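Local structure of endoglucanase FnCel5A (Fervidobacterium nodosum, 3NCO) at residues I60-S65 with K78-R83; L190-D195 with N252-F257. The protein probably hydrolyses internal beta-1,4-glucosidic bonds of cellulose, as a glycoside hydrolase family 5 endoglucanase with a TIM-barrel fold. All coordinates share one frame; numbering follows the deposited sequence.

Interaction 1 of 2, residues I60-S65 with K78-R83; sequences IPIRWS and KFFLDR
Phe80 meets Trp64 in an offset edge-to-face pair: the edge of the phenylalanine is directed at the face of the indole, the two planes stand at 90°, and the centroid of the Trp64 six-membered ring lies 5.5 Å from that of Phe80. The closest atoms are Trp64 CE3 and Phe80 CE2, at 3.7 Å, with CE3 in the plane of the phenyl ring. Ile62 touches both rings through CG2, which meets the Phe80 edge, 3.7 Å from Phe80 CE2, and also sits 3.4 Å above the Trp64 plane, offset toward the rim of that face. On the helix, Phe80 has CG anti to the backbone N (chi1 -171°), which carries the ring across to the loop. One residue on, Leu81 brings CD1 to 4.0 Å from Trp64 CH2. Segment 60-65 runs out of barrel strand 57-60, and segment 78-83 opens helix 78-93, so the contact joins a strand-to-helix loop of the TIM barrel to the helix that follows it. Farther out, Trp64 NE1 makes a weak hydrogen bond to Asn101 O, while Asn101 OD1 accepts a hydrogen bond from the backbone N of Ile62. His67 stacks on Phe80, and Ile122 and Val126 of helix 112-130 touch the indole.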
loop_
_atom_site.group_PDB
_atom_site.type_symbol
_atom_site.label_atom_id
_atom_site.label_comp_id
_atom_site.label_asym_id
_atom_site.label_seq_id
_atom_site.Cartn_x
_atom_site.Cartn_y
_atom_site.Cartn_z
ATOM N N ILE A 60 2.767 5.931 0.839
ATOM C CA ILE A 60 3.221 6.797 -0.282
ATOM C C ILE A 60 3.843 5.904 -1.404
ATOM O O ILE A 60 4.996 5.505 -1.319
ATOM C CB ILE A 60 4.291 7.848 0.199
ATOM C CG1 ILE A 60 3.793 8.616 1.447
ATOM C CG2 ILE A 60 4.618 8.855 -0.893
ATOM C CD1 ILE A 60 4.862 9.645 1.990
ATOM N N PRO A 61 3.079 5.642 -2.477
ATOM C CA PRO A 61 3.547 4.991 -3.695
ATOM C C PRO A 61 4.657 5.857 -4.355
ATOM O O PRO A 61 4.493 7.072 -4.482
ATOM C CB PRO A 61 2.267 4.910 -4.540
ATOM C CG PRO A 61 1.059 4.885 -3.458
ATOM C CD PRO A 61 1.608 5.899 -2.458
ATOM N N ILE A 62 5.786 5.221 -4.697
ATOM C CA ILE A 62 6.925 5.933 -5.310
ATOM C C ILE A 62 7.564 5.161 -6.478
ATOM O O ILE A 62 8.000 4.039 -6.297
ATOM C CB ILE A 62 8.027 6.235 -4.229
ATOM C CG1 ILE A 62 7.409 6.926 -3.005
ATOM C CG2 ILE A 62 9.217 6.995 -4.828
ATOM C CD1 ILE A 62 8.384 7.074 -1.792
ATOM N N ARG A 63 7.638 5.779 -7.666
ATOM C CA ARG A 63 8.190 5.093 -8.840
ATOM C C ARG A 63 9.691 5.480 -8.903
ATOM O O ARG A 63 10.138 6.249 -9.752
ATOM C CB ARG A 63 7.445 5.457 -10.116
ATOM C CG ARG A 63 7.961 4.660 -11.334
ATOM C CD ARG A 63 7.508 5.271 -12.606
ATOM N NE ARG A 63 6.049 5.330 -12.676
ATOM C CZ ARG A 63 5.377 5.226 -13.835
ATOM N NH1 ARG A 63 6.040 5.024 -14.988
ATOM N NH2 ARG A 63 4.053 5.306 -13.833
ATOM N N TRP A 64 10.464 4.916 -7.996
ATOM C CA TRP A 64 11.879 5.140 -7.968
ATOM C C TRP A 64 12.508 4.839 -9.306
ATOM O O TRP A 64 13.503 5.427 -9.691
ATOM C CB TRP A 64 12.527 4.283 -6.883
ATOM C CG TRP A 64 12.133 4.611 -5.488
ATOM C CD1 TRP A 64 11.270 3.869 -4.687
ATOM C CD2 TRP A 64 12.601 5.708 -4.662
ATOM N NE1 TRP A 64 11.183 4.446 -3.438
ATOM C CE2 TRP A 64 11.968 5.578 -3.403
ATOM C CE3 TRP A 64 13.512 6.772 -4.855
ATOM C CZ2 TRP A 64 12.188 6.474 -2.360
ATOM C CZ3 TRP A 64 13.704 7.689 -3.821
ATOM C CH2 TRP A 64 13.063 7.513 -2.572
ATOM N N SER A 65 11.959 3.865 -9.997
ATOM C CA SER A 65 12.646 3.429 -11.199
ATOM C C SER A 65 12.627 4.462 -12.321
ATOM O O SER A 65 13.380 4.283 -13.325
ATOM C CB SER A 65 12.018 2.104 -11.687
ATOM O OG SER A 65 10.645 2.219 -12.041
ATOM N N LYS A 78 19.319 13.126 -7.380
ATOM C CA LYS A 78 19.322 13.873 -6.112
ATOM C C LYS A 78 18.015 14.667 -5.861
ATOM O O LYS A 78 17.426 14.645 -4.762
ATOM C CB LYS A 78 20.540 14.802 -6.028
ATOM C CG LYS A 78 20.469 15.696 -4.796
ATOM C CD LYS A 78 21.787 16.436 -4.567
ATOM C CE LYS A 78 21.850 17.098 -3.154
ATOM N NZ LYS A 78 20.794 18.120 -2.864
ATOM N N PHE A 79 17.539 15.337 -6.889
ATOM C CA PHE A 79 16.347 16.152 -6.756
ATOM C C PHE A 79 15.171 15.284 -6.309
ATOM O O PHE A 79 14.335 15.695 -5.485
ATOM C CB PHE A 79 16.001 16.830 -8.088
ATOM C CG PHE A 79 14.683 17.563 -8.066
ATOM C CD1 PHE A 79 14.628 18.898 -7.633
ATOM C CD2 PHE A 79 13.494 16.921 -8.454
ATOM C CE1 PHE A 79 13.405 19.593 -7.589
ATOM C CE2 PHE A 79 12.266 17.601 -8.407
ATOM C CZ PHE A 79 12.223 18.935 -7.971
ATOM N N PHE A 80 15.082 14.075 -6.859
ATOM C CA PHE A 80 13.939 13.192 -6.525
ATOM C C PHE A 80 14.044 12.622 -5.104
ATOM O O PHE A 80 13.043 12.583 -4.357
ATOM C CB PHE A 80 13.823 12.051 -7.530
ATOM C CG PHE A 80 12.558 11.281 -7.352
ATOM C CD1 PHE A 80 11.359 11.846 -7.743
ATOM C CD2 PHE A 80 12.570 10.016 -6.799
ATOM C CE1 PHE A 80 10.176 11.151 -7.585
ATOM C CE2 PHE A 80 11.408 9.296 -6.636
ATOM C CZ PHE A 80 10.190 9.859 -6.999
ATOM N N LEU A 81 15.249 12.189 -4.723
ATOM C CA LEU A 81 15.446 11.719 -3.376
ATOM C C LEU A 81 15.118 12.866 -2.396
ATOM O O LEU A 81 14.437 12.663 -1.371
ATOM C CB LEU A 81 16.914 11.278 -3.194
ATOM C CG LEU A 81 17.258 10.715 -1.793
ATOM C CD1 LEU A 81 16.309 9.565 -1.357
ATOM C CD2 LEU A 81 18.733 10.271 -1.774
ATOM N N ASP A 82 15.561 14.082 -2.732
ATOM C CA ASP A 82 15.292 15.243 -1.870
ATOM C C ASP A 82 13.790 15.485 -1.720
ATOM O O ASP A 82 13.307 15.790 -0.633
ATOM C CB ASP A 82 15.986 16.481 -2.412
ATOM C CG ASP A 82 17.481 16.437 -2.188
ATOM O OD1 ASP A 82 17.954 15.540 -1.448
ATOM O OD2 ASP A 82 18.169 17.331 -2.731
ATOM N N ARG A 83 13.083 15.320 -2.820
ATOM C CA ARG A 83 11.623 15.457 -2.814
ATOM C C ARG A 83 10.966 14.437 -1.879
ATOM O O ARG A 83 10.075 14.808 -1.064
ATOM C CB ARG A 83 11.074 15.230 -4.255
ATOM C CG ARG A 83 9.534 15.282 -4.414
ATOM C CD ARG A 83 8.912 16.540 -3.850
ATOM N NE ARG A 83 7.466 16.451 -3.945
ATOM C CZ ARG A 83 6.622 17.223 -3.269
ATOM N NH1 ARG A 83 7.086 18.181 -2.449
ATOM N NH2 ARG A 83 5.292 17.026 -3.426
#

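Interaction 2 of 2, residues L190-D195 with N252-F257; sequences LKLVDD and NNVPIF
Leu192 has CG anti to its own carbonyl carbon (chi1 -63°) and an extended second torsion (chi2 179°), a conformation that sends CD1 across to the 252-257 segment. Val254 answers with CG1 between its backbone N and carbonyl carbon (chi1 68°), and the two side chains reach toward each other tip to tip, Leu192 CD1 lying 3.8 Å from Val254 CG1. The same methyl also touches Asn252, whose CB is 3.8 Å from Leu192 CD1; here the side chains cross at a slant. Asn252 and Val254 flank Asn253, which has positive phi and leaves the preceding helix through a Schellman motif. The chain thereby turns from helix 232-252 into barrel strand 256-261, and the leucine meets this alpha-to-beta turn from the loop that precedes strand 198-204. Trp248 of helix 232-252 and Val200 of strand 198-204 each touch both Leu192 and Val254, extending the apolar cluster to the neighbouring helix and strand. No hydrogen bond or salt bridge links the two segments, and all the carbons that meet across them converge on one leucine methyl: the contact rests on van der Waals and hydrophobic packing, with little directional constraint.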
loop_
_atom_site.group_PDB
_atom_site.type_symbol
_atom_site.label_atom_id
_atom_site.label_comp_id
_atom_site.label_asym_id
_atom_site.label_seq_id
_atom_site.Cartn_x
_atom_site.Cartn_y
_atom_site.Cartn_z
ATOM N N LEU A 190 3.263 -17.096 -0.588
ATOM C CA LEU A 190 4.362 -16.269 -0.060
ATOM C C LEU A 190 5.200 -17.085 0.908
ATOM O O LEU A 190 4.645 -17.700 1.833
ATOM C CB LEU A 190 3.770 -15.050 0.648
ATOM C CG LEU A 190 4.687 -13.986 1.211
ATOM C CD1 LEU A 190 5.619 -13.406 0.131
ATOM C CD2 LEU A 190 3.844 -12.871 1.901
ATOM N N LYS A 191 6.528 -17.106 0.694
ATOM C CA LYS A 191 7.470 -17.765 1.618
ATOM C C LYS A 191 8.151 -16.699 2.480
ATOM O O LYS A 191 8.773 -15.773 1.943
ATOM C CB LYS A 191 8.511 -18.573 0.847
ATOM C CG LYS A 191 9.443 -19.281 1.728
ATOM C CD LYS A 191 10.708 -19.721 1.005
ATOM C CE LYS A 191 10.433 -20.889 0.078
ATOM N NZ LYS A 191 11.731 -21.213 -0.591
ATOM N N LEU A 192 8.035 -16.834 3.800
ATOM C CA LEU A 192 8.579 -15.825 4.715
ATOM C C LEU A 192 10.080 -16.057 4.962
ATOM O O LEU A 192 10.687 -16.971 4.375
ATOM C CB LEU A 192 7.731 -15.723 5.994
ATOM C CG LEU A 192 6.295 -15.260 5.747
ATOM C CD1 LEU A 192 5.519 -15.199 7.048
ATOM C CD2 LEU A 192 6.347 -13.839 5.134
ATOM N N VAL A 193 10.696 -15.179 5.707
ATOM C CA VAL A 193 12.085 -15.346 6.130
ATOM C C VAL A 193 12.079 -15.145 7.638
ATOM O O VAL A 193 11.083 -14.687 8.195
ATOM C CB VAL A 193 13.007 -14.322 5.454
ATOM C CG1 VAL A 193 13.078 -14.627 3.932
ATOM C CG2 VAL A 193 12.536 -12.940 5.708
ATOM N N ASP A 194 13.162 -15.530 8.285
ATOM C CA ASP A 194 13.231 -15.413 9.730
ATOM C C ASP A 194 13.628 -14.001 10.079
ATOM O O ASP A 194 14.812 -13.724 10.311
ATOM C CB ASP A 194 14.280 -16.391 10.269
ATOM C CG ASP A 194 14.175 -16.565 11.791
ATOM O OD1 ASP A 194 13.209 -16.052 12.425
ATOM O OD2 ASP A 194 15.060 -17.218 12.343
ATOM N N ASP A 195 12.660 -13.101 10.102
ATOM C CA ASP A 195 12.928 -11.700 10.428
ATOM C C ASP A 195 11.735 -11.303 11.267
ATOM O O ASP A 195 10.573 -11.481 10.833
ATOM C CB ASP A 195 13.011 -10.863 9.132
ATOM C CG ASP A 195 13.485 -9.410 9.377
ATOM O OD1 ASP A 195 12.842 -8.653 10.110
ATOM O OD2 ASP A 195 14.527 -9.004 8.835
ATOM N N ASN A 252 1.635 -18.456 10.353
ATOM C CA ASN A 252 2.977 -17.986 9.969
ATOM C C ASN A 252 3.554 -16.880 10.879
ATOM O O ASN A 252 4.680 -16.347 10.664
ATOM C CB ASN A 252 3.006 -17.581 8.494
ATOM C CG ASN A 252 2.867 -18.807 7.598
ATOM O OD1 ASN A 252 1.766 -19.155 7.173
ATOM N ND2 ASN A 252 3.957 -19.485 7.378
ATOM N N ASN A 253 2.806 -16.641 11.972
ATOM C CA ASN A 253 3.277 -15.771 13.052
ATOM C C ASN A 253 3.671 -14.402 12.528
ATOM O O ASN A 253 4.722 -13.875 12.895
ATOM C CB ASN A 253 4.482 -16.435 13.728
ATOM C CG ASN A 253 4.151 -17.848 14.185
ATOM O OD1 ASN A 253 4.868 -18.823 13.883
ATOM N ND2 ASN A 253 3.048 -17.957 14.915
ATOM N N VAL A 254 2.827 -13.827 11.680
ATOM C CA VAL A 254 3.163 -12.520 11.055
ATOM C C VAL A 254 1.921 -11.608 11.068
ATOM O O VAL A 254 0.798 -12.089 10.918
ATOM C CB VAL A 254 3.724 -12.757 9.632
ATOM C CG1 VAL A 254 2.642 -13.290 8.703
ATOM C CG2 VAL A 254 4.453 -11.533 9.064
ATOM N N PRO A 255 2.115 -10.276 11.271
ATOM C CA PRO A 255 0.942 -9.393 11.219
ATOM C C PRO A 255 0.570 -9.063 9.780
ATOM O O PRO A 255 1.394 -9.224 8.883
ATOM C CB PRO A 255 1.432 -8.095 11.870
ATOM C CG PRO A 255 2.844 -8.298 12.281
ATOM C CD PRO A 255 3.355 -9.546 11.596
ATOM N N ILE A 256 -0.666 -8.571 9.597
ATOM C CA ILE A 256 -1.196 -8.294 8.273
ATOM C C ILE A 256 -1.659 -6.827 8.178
ATOM O O ILE A 256 -2.450 -6.361 9.013
ATOM C CB ILE A 256 -2.452 -9.181 8.010
ATOM C CG1 ILE A 256 -2.043 -10.644 7.942
ATOM C CG2 ILE A 256 -3.217 -8.734 6.766
ATOM C CD1 ILE A 256 -1.301 -11.020 6.622
ATOM N N PHE A 257 -1.245 -6.157 7.082
ATOM C CA PHE A 257 -1.717 -4.806 6.698
ATOM C C PHE A 257 -2.496 -4.929 5.404
ATOM O O PHE A 257 -2.015 -5.445 4.383
ATOM C CB PHE A 257 -0.443 -3.954 6.519
ATOM C CG PHE A 257 -0.614 -2.657 5.806
ATOM C CD1 PHE A 257 -1.586 -1.692 6.128
ATOM C CD2 PHE A 257 0.359 -2.348 4.848
ATOM C CE1 PHE A 257 -1.548 -0.456 5.464
ATOM C CE2 PHE A 257 0.365 -1.162 4.178
ATOM C CZ PHE A 257 -0.530 -0.199 4.499
#

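Overall arrangement
Both contacts belong to one eight-stranded TIM barrel, but they hold different elements: interaction 1 joins the loop after strand 57-60 to helix 78-93, interaction 2 the loop before strand 198-204 to the turn before strand 256-261. Their centres are 27 Å apart, yet each lies about 16 Å from the centre of the chain. Interaction 1 is a buried contact, with three of four touching residues enclosed, and buries 180 Å² of surface, both sides summed, against 108 Å² for the partly buried interaction 2. The aromatic pair, with its defined orientation, belongs to the former; the latter, beside a helix end, is made through aliphatic carbons, including the CB of an asparagine.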